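Local coordinates for HmuY protein (Prevotella intermedia, PDB 6R2H) that probably binds heme as a hemophore-like protein of the HmuY family, serving heme uptake in a periodontal bacterium, at residues D16-I21 / T130-E135; H74-R79 / K138-N143. One frame throughout, in Å; residues are numbered along the deposited sequence.

Contact 1: residues D16-I21 / T130-E135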
ATOM      1  N   ASP A  16      10.782  -4.644   4.911  1.00 39.58           N
ATOM      2  CA  ASP A  16      11.113  -5.676   3.935  1.00 44.08           C
ATOM      3  C   ASP A  16       9.889  -6.533   3.616  1.00 41.86           C
ATOM      4  O   ASP A  16       9.999  -7.494   2.859  1.00 42.50           O
ATOM      5  CB  ASP A  16      12.372  -6.470   4.311  1.00 49.01           C
ATOM      6  CG  ASP A  16      12.216  -7.278   5.582  1.00 54.43           C
ATOM      7  OD1 ASP A  16      11.405  -6.871   6.444  1.00 58.01           O
ATOM      8  OD2 ASP A  16      12.911  -8.302   5.699  1.00 65.71           O
ATOM      9  N   SER A  17       8.721  -6.162   4.158  1.00 40.96           N
ATOM     10  CA  SER A  17       7.569  -7.047   4.073  1.00 39.94           C
ATOM     11  C   SER A  17       6.304  -6.317   3.633  1.00 39.78           C
ATOM     12  O   SER A  17       6.194  -5.098   3.722  1.00 38.32           O
ATOM     13  CB  SER A  17       7.345  -7.788   5.353  1.00 41.05           C
ATOM     14  OG  SER A  17       8.566  -8.274   5.883  1.00 42.20           O
ATOM     15  N   TRP A  18       5.365  -7.135   3.153  1.00 40.70           N
ATOM     16  CA  TRP A  18       4.070  -6.746   2.636  1.00 36.44           C
ATOM     17  C   TRP A  18       2.987  -7.458   3.443  1.00 37.14           C
ATOM     18  O   TRP A  18       3.209  -8.537   3.982  1.00 37.64           O
ATOM     19  CB  TRP A  18       3.961  -7.172   1.168  1.00 34.30           C
ATOM     20  CG  TRP A  18       4.693  -6.325   0.177  1.00 35.52           C
ATOM     21  CD1 TRP A  18       5.986  -6.466  -0.239  1.00 35.70           C
ATOM     22  CD2 TRP A  18       4.158  -5.201  -0.551  1.00 36.67           C
ATOM     23  NE1 TRP A  18       6.296  -5.508  -1.175  1.00 36.00           N
ATOM     24  CE2 TRP A  18       5.195  -4.718  -1.385  1.00 34.97           C
ATOM     25  CE3 TRP A  18       2.917  -4.545  -0.566  1.00 33.82           C
ATOM     26  CZ2 TRP A  18       5.020  -3.622  -2.226  1.00 34.59           C
ATOM     27  CZ3 TRP A  18       2.744  -3.465  -1.404  1.00 33.72           C
ATOM     28  CH2 TRP A  18       3.785  -3.008  -2.220  1.00 33.86           C
ATOM     29  N   ILE A  19       1.792  -6.867   3.484  1.00 37.28           N
ATOM     30  CA  ILE A  19       0.594  -7.636   3.780  1.00 34.77           C
ATOM     31  C   ILE A  19      -0.280  -7.674   2.525  1.00 36.18           C
ATOM     32  O   ILE A  19      -0.352  -6.694   1.788  1.00 38.97           O
ATOM     33  CB  ILE A  19      -0.153  -7.085   5.006  1.00 34.12           C
ATOM     34  CG1 ILE A  19      -0.718  -5.680   4.773  1.00 34.52           C
ATOM     35  CG2 ILE A  19       0.721  -7.150   6.248  1.00 34.67           C
ATOM     36  CD1 ILE A  19      -1.697  -5.228   5.829  1.00 35.10           C
ATOM     37  N   TYR A  20      -0.931  -8.819   2.294  1.00 35.15           N
ATOM     38  CA  TYR A  20      -1.799  -9.041   1.148  1.00 36.73           C
ATOM     39  C   TYR A  20      -3.210  -9.334   1.651  1.00 35.92           C
ATOM     40  O   TYR A  20      -3.414 -10.307   2.378  1.00 36.62           O
ATOM     41  CB  TYR A  20      -1.257 -10.178   0.275  1.00 36.58           C
ATOM     42  CG  TYR A  20       0.060  -9.880  -0.399  1.00 37.05           C
ATOM     43  CD1 TYR A  20       1.263 -10.112   0.254  1.00 36.38           C
ATOM     44  CD2 TYR A  20       0.112  -9.366  -1.689  1.00 37.62           C
ATOM     45  CE1 TYR A  20       2.480  -9.844  -0.358  1.00 34.78           C
ATOM     46  CE2 TYR A  20       1.320  -9.098  -2.318  1.00 37.35           C
ATOM     47  CZ  TYR A  20       2.511  -9.337  -1.648  1.00 37.00           C
ATOM     48  OH  TYR A  20       3.712  -9.072  -2.240  1.00 37.94           O
ATOM     49  N   ILE A  21      -4.175  -8.483   1.266  1.00 33.83           N
ATOM     50  CA  ILE A  21      -5.518  -8.593   1.822  1.00 30.91           C
ATOM     51  C   ILE A  21      -6.505  -9.099   0.781  1.00 28.65           C
ATOM     52  O   ILE A  21      -6.636  -8.514  -0.287  1.00 30.20           O
ATOM     53  CB  ILE A  21      -5.985  -7.269   2.437  1.00 28.53           C
ATOM     54  CG1 ILE A  21      -4.935  -6.749   3.419  1.00 28.81           C
ATOM     55  CG2 ILE A  21      -7.347  -7.449   3.098  1.00 26.20           C
ATOM     56  CD1 ILE A  21      -5.073  -5.300   3.784  1.00 28.08           C
ATOM     57  N   THR A 130       9.184  -2.110  -8.070  1.00 41.17           N
ATOM     58  CA  THR A 130       7.946  -2.873  -8.027  1.00 39.17           C
ATOM     59  C   THR A 130       6.820  -2.085  -8.707  1.00 37.87           C
ATOM     60  O   THR A 130       7.088  -1.272  -9.589  1.00 41.17           O
ATOM     61  CB  THR A 130       7.627  -3.285  -6.588  1.00 35.83           C
ATOM     62  OG1 THR A 130       6.493  -4.157  -6.672  1.00 33.49           O
ATOM     63  CG2 THR A 130       7.374  -2.092  -5.687  1.00 32.17           C
ATOM     64  N   MET A 131       5.568  -2.350  -8.304  1.00 34.74           N
ATOM     65  CA  MET A 131       4.398  -1.643  -8.806  1.00 34.70           C
ATOM     66  C   MET A 131       3.640  -1.068  -7.615  1.00 32.74           C
ATOM     67  O   MET A 131       3.409  -1.776  -6.641  1.00 32.65           O
ATOM     68  CB  MET A 131       3.465  -2.606  -9.545  1.00 35.87           C
ATOM     69  CG  MET A 131       4.030  -3.141 -10.850  1.00 36.62           C
ATOM     70  SD  MET A 131       4.051  -1.893 -12.150  1.00 42.49           S
ATOM     71  CE  MET A 131       2.401  -2.034 -12.830  1.00 39.28           C
ATOM     72  N   LEU A 132       3.264   0.214  -7.684  1.00 31.64           N
ATOM     73  CA  LEU A 132       2.432   0.797  -6.639  1.00 30.29           C
ATOM     74  C   LEU A 132       1.254   1.497  -7.293  1.00 30.37           C
ATOM     75  O   LEU A 132       1.338   1.871  -8.458  1.00 30.23           O
ATOM     76  CB  LEU A 132       3.230   1.828  -5.834  1.00 28.12           C
ATOM     77  CG  LEU A 132       4.323   1.316  -4.902  1.00 26.54           C
ATOM     78  CD1 LEU A 132       4.796   2.451  -4.005  1.00 24.74           C
ATOM     79  CD2 LEU A 132       3.860   0.140  -4.051  1.00 25.50           C
ATOM     80  N   ASN A 133       0.183   1.692  -6.515  1.00 32.25           N
ATOM     81  CA  ASN A 133      -0.954   2.480  -6.959  1.00 31.94           C
ATOM     82  C   ASN A 133      -0.883   3.858  -6.311  1.00 32.85           C
ATOM     83  O   ASN A 133      -1.030   3.978  -5.090  1.00 31.96           O
ATOM     84  CB  ASN A 133      -2.298   1.846  -6.601  1.00 33.08           C
ATOM     85  CG  ASN A 133      -3.447   2.583  -7.252  1.00 34.33           C
ATOM     86  OD1 ASN A 133      -3.853   3.655  -6.797  1.00 35.07           O
ATOM     87  ND2 ASN A 133      -3.969   2.012  -8.326  1.00 34.32           N
ATOM     88  N   GLY A 134      -0.684   4.881  -7.152  1.00 32.39           N
ATOM     89  CA  GLY A 134      -0.423   6.234  -6.693  1.00 31.22           C
ATOM     90  C   GLY A 134      -1.619   6.840  -5.960  1.00 33.19           C
ATOM     91  O   GLY A 134      -1.447   7.558  -4.974  1.00 34.40           O
ATOM     92  N   GLU A 135      -2.831   6.546  -6.459  1.00 34.35           N
ATOM     93  CA  GLU A 135      -4.061   7.088  -5.903  1.00 31.61           C
ATOM     94  C   GLU A 135      -4.291   6.518  -4.506  1.00 32.18           C
ATOM     95  O   GLU A 135      -4.487   7.266  -3.555  1.00 34.25           O
ATOM     96  CB  GLU A 135      -5.239   6.800  -6.840  1.00 32.34           C
ATOM     97  CG  GLU A 135      -6.492   7.605  -6.550  1.00 33.95           C
ATOM     98  CD  GLU A 135      -6.469   9.078  -6.916  1.00 34.90           C
ATOM     99  OE1 GLU A 135      -5.375   9.606  -7.191  1.00 36.50           O
ATOM    100  OE2 GLU A 135      -7.550   9.696  -6.881  1.00 37.84           O
TER

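Contact 2: residues H74-R79 / K138-N143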
ATOM      1  N   HIS A  74       2.794  -2.047   2.014  1.00 33.94           N
ATOM      2  CA  HIS A  74       4.170  -2.051   2.477  1.00 33.75           C
ATOM      3  C   HIS A  74       4.431  -0.723   3.186  1.00 33.39           C
ATOM      4  O   HIS A  74       4.580   0.308   2.531  1.00 34.25           O
ATOM      5  CB  HIS A  74       5.136  -2.252   1.290  1.00 34.01           C
ATOM      6  CG  HIS A  74       6.545  -1.860   1.605  1.00 36.81           C
ATOM      7  ND1 HIS A  74       7.062  -0.614   1.292  1.00 36.78           N
ATOM      8  CD2 HIS A  74       7.546  -2.534   2.211  1.00 36.21           C
ATOM      9  CE1 HIS A  74       8.323  -0.548   1.679  1.00 36.15           C
ATOM     10  NE2 HIS A  74       8.643  -1.713   2.244  1.00 35.84           N
ATOM     11  N   ILE A  75       4.494  -0.763   4.520  1.00 31.37           N
ATOM     12  CA  ILE A  75       4.522   0.449   5.325  1.00 30.80           C
ATOM     13  C   ILE A  75       3.275   1.261   4.963  1.00 29.58           C
ATOM     14  O   ILE A  75       2.182   0.901   5.405  1.00 32.62           O
ATOM     15  CB  ILE A  75       5.864   1.206   5.196  1.00 31.18           C
ATOM     16  CG1 ILE A  75       7.067   0.279   5.417  1.00 31.16           C
ATOM     17  CG2 ILE A  75       5.908   2.415   6.124  1.00 31.95           C
ATOM     18  CD1 ILE A  75       7.079  -0.421   6.751  1.00 29.03           C
ATOM     19  N   THR A  76       3.409   2.289   4.116  1.00 28.63           N
ATOM     20  CA  THR A  76       2.250   3.078   3.710  1.00 29.43           C
ATOM     21  C   THR A  76       2.039   2.998   2.201  1.00 29.86           C
ATOM     22  O   THR A  76       1.043   3.515   1.698  1.00 35.20           O
ATOM     23  CB  THR A  76       2.266   4.524   4.236  1.00 29.80           C
ATOM     24  OG1 THR A  76       3.410   5.214   3.734  1.00 33.48           O
ATOM     25  CG2 THR A  76       2.271   4.617   5.744  1.00 28.93           C
ATOM     26  N   ASP A  77       2.960   2.341   1.491  1.00 28.90           N
ATOM     27  CA  ASP A  77       2.797   2.107   0.064  1.00 31.09           C
ATOM     28  C   ASP A  77       1.667   1.107  -0.182  1.00 29.52           C
ATOM     29  O   ASP A  77       1.484   0.170   0.589  1.00 28.44           O
ATOM     30  CB  ASP A  77       4.077   1.559  -0.571  1.00 35.09           C
ATOM     31  CG  ASP A  77       5.337   2.288  -0.149  1.00 37.27           C
ATOM     32  OD1 ASP A  77       5.429   3.490  -0.423  1.00 42.08           O
ATOM     33  OD2 ASP A  77       6.203   1.646   0.462  1.00 37.18           O
ATOM     34  N   ALA A  78       0.958   1.293  -1.302  1.00 28.61           N
ATOM     35  CA  ALA A  78      -0.207   0.496  -1.656  1.00 29.35           C
ATOM     36  C   ALA A  78      -0.083  -0.052  -3.077  1.00 29.70           C
ATOM     37  O   ALA A  78       0.366   0.636  -3.996  1.00 29.26           O
ATOM     38  CB  ALA A  78      -1.456   1.330  -1.526  1.00 26.69           C
ATOM     39  N   ARG A  79      -0.526  -1.302  -3.243  1.00 29.81           N
ATOM     40  CA  ARG A  79      -0.557  -1.976  -4.529  1.00 28.59           C
ATOM     41  C   ARG A  79      -1.886  -2.712  -4.637  1.00 29.18           C
ATOM     42  O   ARG A  79      -2.445  -3.130  -3.626  1.00 28.53           O
ATOM     43  CB  ARG A  79       0.586  -2.991  -4.589  1.00 29.91           C
ATOM     44  CG  ARG A  79       0.787  -3.651  -5.941  1.00 32.82           C
ATOM     45  CD  ARG A  79       1.780  -4.771  -5.750  1.00 35.79           C
ATOM     46  NE  ARG A  79       2.209  -5.441  -6.970  1.00 39.78           N
ATOM     47  CZ  ARG A  79       2.981  -6.527  -6.972  1.00 41.92           C
ATOM     48  NH1 ARG A  79       3.396  -7.046  -5.824  1.00 42.28           N
ATOM     49  NH2 ARG A  79       3.327  -7.099  -8.116  1.00 43.12           N
ATOM     50  N   LYS A 138      -2.584   7.797  -1.480  1.00 33.82           N
ATOM     51  CA  LYS A 138      -2.988   9.054  -0.875  1.00 32.08           C
ATOM     52  C   LYS A 138      -3.738   8.842   0.441  1.00 31.99           C
ATOM     53  O   LYS A 138      -4.159   9.812   1.070  1.00 32.91           O
ATOM     54  CB  LYS A 138      -3.863   9.860  -1.840  1.00 33.02           C
ATOM     55  CG  LYS A 138      -3.170  10.439  -3.067  1.00 31.94           C
ATOM     56  CD  LYS A 138      -4.175  11.054  -4.001  1.00 34.73           C
ATOM     57  CE  LYS A 138      -3.597  11.497  -5.325  1.00 38.24           C
ATOM     58  NZ  LYS A 138      -4.528  12.428  -6.011  1.00 47.31           N
ATOM     59  N   TRP A 139      -3.906   7.591   0.873  1.00 32.25           N
ATOM     60  CA  TRP A 139      -4.679   7.322   2.081  1.00 35.36           C
ATOM     61  C   TRP A 139      -4.068   7.998   3.316  1.00 38.64           C
ATOM     62  O   TRP A 139      -4.756   8.239   4.314  1.00 42.14           O
ATOM     63  CB  TRP A 139      -4.882   5.814   2.275  1.00 35.17           C
ATOM     64  CG  TRP A 139      -3.679   5.055   2.747  1.00 33.03           C
ATOM     65  CD1 TRP A 139      -2.622   4.638   1.988  1.00 33.01           C
ATOM     66  CD2 TRP A 139      -3.392   4.635   4.094  1.00 31.66           C
ATOM     67  NE1 TRP A 139      -1.692   3.995   2.763  1.00 33.27           N
ATOM     68  CE2 TRP A 139      -2.142   3.970   4.060  1.00 32.36           C
ATOM     69  CE3 TRP A 139      -4.058   4.754   5.317  1.00 30.95           C
ATOM     70  CZ2 TRP A 139      -1.555   3.419   5.201  1.00 31.25           C
ATOM     71  CZ3 TRP A 139      -3.479   4.206   6.442  1.00 32.80           C
ATOM     72  CH2 TRP A 139      -2.245   3.546   6.383  1.00 30.56           C
ATOM     73  N   VAL A 140      -2.761   8.276   3.239  1.00 39.10           N
ATOM     74  CA  VAL A 140      -2.071   9.105   4.210  1.00 38.32           C
ATOM     75  C   VAL A 140      -1.483  10.280   3.444  1.00 39.45           C
ATOM     76  O   VAL A 140      -0.997  10.105   2.328  1.00 39.00           O
ATOM     77  CB  VAL A 140      -0.962   8.335   4.949  1.00 39.30           C
ATOM     78  CG1 VAL A 140      -1.548   7.377   5.965  1.00 41.95           C
ATOM     79  CG2 VAL A 140      -0.027   7.603   3.992  1.00 37.35           C
ATOM     80  N   LYS A 141      -1.578  11.468   4.046  1.00 41.50           N
ATOM     81  CA  LYS A 141      -1.029  12.683   3.472  1.00 40.82           C
ATOM     82  C   LYS A 141       0.133  13.117   4.350  1.00 38.53           C
ATOM     83  O   LYS A 141      -0.007  13.193   5.577  1.00 35.45           O
ATOM     84  CB  LYS A 141      -2.094  13.782   3.427  1.00 43.95           C
ATOM     85  CG  LYS A 141      -1.732  15.003   2.591  1.00 45.96           C
ATOM     86  CD  LYS A 141      -2.875  15.506   1.726  1.00 48.13           C
ATOM     87  CE  LYS A 141      -2.612  16.863   1.112  1.00 48.70           C
ATOM     88  NZ  LYS A 141      -1.199  16.990   0.675  1.00 48.05           N
ATOM     89  N   SER A 142       1.277  13.376   3.708  1.00 37.26           N
ATOM     90  CA  SER A 142       2.430  13.867   4.442  1.00 37.68           C
ATOM     91  C   SER A 142       2.104  15.263   4.955  1.00 36.55           C
ATOM     92  O   SER A 142       1.509  16.061   4.233  1.00 35.13           O
ATOM     93  CB  SER A 142       3.678  13.857   3.599  1.00 37.07           C
ATOM     94  OG  SER A 142       4.561  14.897   3.995  1.00 38.52           O
ATOM     95  N   ASN A 143       2.464  15.511   6.217  1.00 36.43           N
ATOM     96  CA  ASN A 143       2.448  16.844   6.789  1.00 37.35           C
ATOM     97  C   ASN A 143       3.804  17.529   6.558  1.00 44.89           C
ATOM     98  O   ASN A 143       4.051  18.592   7.124  1.00 48.28           O
ATOM     99  CB  ASN A 143       2.039  16.768   8.261  1.00 36.05           C
ATOM    100  CG  ASN A 143       0.548  16.580   8.446  1.00 40.10           C
ATOM    101  OD1 ASN A 143      -0.241  17.457   8.104  1.00 45.95           O
ATOM    102  ND2 ASN A 143       0.144  15.455   9.008  1.00 39.48           N
TER

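Contact 1: residues D16-I21 / T130-E135
W18 reaches across from strand 17-21 to meet L132 and, more loosely, T130 on strand 124-132, and it supplies more than half of the surface that the two segments bury. The backbones stay well apart, with the CA atoms of W18 and T130 12.0 Å from each other, so the contact is made by side chains alone and no hydrogen bond crosses it. At W18 the ring carbon CG lies anti to the carbonyl carbon (chi1 -77°), and the indole stands roughly at right angles to the CA-CB-CG plane, which presents its six-membered end to the opposite strand. There W18 CH2 meets L132 CD2 at 3.6 Å. The methyl lies in the plane of the indole, so leucine meets an edge of the ring and covers neither face. L132 does not aim its CB at the tryptophan; it is the CD2 branch that bends back to the ring. T130 does point its CB toward the partner strand, but its CG2 is only a loose neighbour, 4.5 Å from W18 CZ2 and again close to the ring plane. One face of the indole is approached by the hydroxyl of Y20, from the same strand, with OH 3.7 Å above the plane and displaced to the rim. The polar corner of the ring is anchored away from the contact, where NE1 forms a hydrogen bond with E33 OE1. I112 of strand 105-115 touches W18, T130 and L132 alike and joins them into one apolar cluster. The arrangement is inter-sheet packing in an all-beta fold: a tryptophan of the four-stranded antiparallel sheet sets its ring edge against a leucine branch and a threonine methyl of the nine-stranded sheet.

Contact 2: residues H74-R79 / K138-N143
T76 faces W139 and V140, offering a carbonyl to the first and carbon atoms to both. The indole of W139 comes in edge-on, and its NE1-H donates to T76 O at 3.0 Å in a fairly straight bond (160° at the hydrogen). The oxygen lies at the ring edge, close to its plane, while the donor sits somewhat tilted out of the carbonyl plane. The threonine side chain crosses that of W139 at about a right angle, with T76 CG2 4.0 Å from W139 CZ2 but well off the indole plane, beside the rim. V140 crosses T76 in a similar way and brings its CG2 to 3.8 Å from T76 CB. On the same side of the indole as T76 CG2, its other methyl, CG1, turns back over the rim, 3.6 Å above the plane, while F170 of strand 165-174 also packs against this ring. With CG lodged between the backbone N and the carbonyl carbon (chi1 75°), W139 can turn its NE1 to the loop.

T76 O is presented by a type II' turn from H74 to D77. Beside its backbone bonds, H74 ND1 donates to the anti lone pair of D77 OD2 at 2.6 Å, nearly in the imidazole plane, and I75 CG1 lies over the centre of one face of that ring. Because H74 NE2 also bonds to Y15 O, the histidine is probably doubly protonated, its charge largely balanced by the aspartate. These bonds probably restrain the turn; the link to W139 itself is one neutral N-H to main-chain carbonyl bond with methyl packing beside it.

Overall arrangement
Contacts 1 and 2 have their centres 10 Å apart, about 4 and 6 Å from the centre of the folded chain, and touch each other directly. Residues 130-135 run past 74-79, where N133 N comes 2.7 Å from A78 O in a probable hydrogen bond, before the chain continues to 138-143. A second link is made by H74, whose imidazole meets the indole of W18 with the planes at about 40°, and H74 CD2 lies 3.3 Å from S17 O. Contact 1 joins the two large sheets, and contact 2 ties the turn at the edge of the four-stranded one to the segment around strand 140-141. The protein is in its apo form, so its structure places no heme relative to either contact.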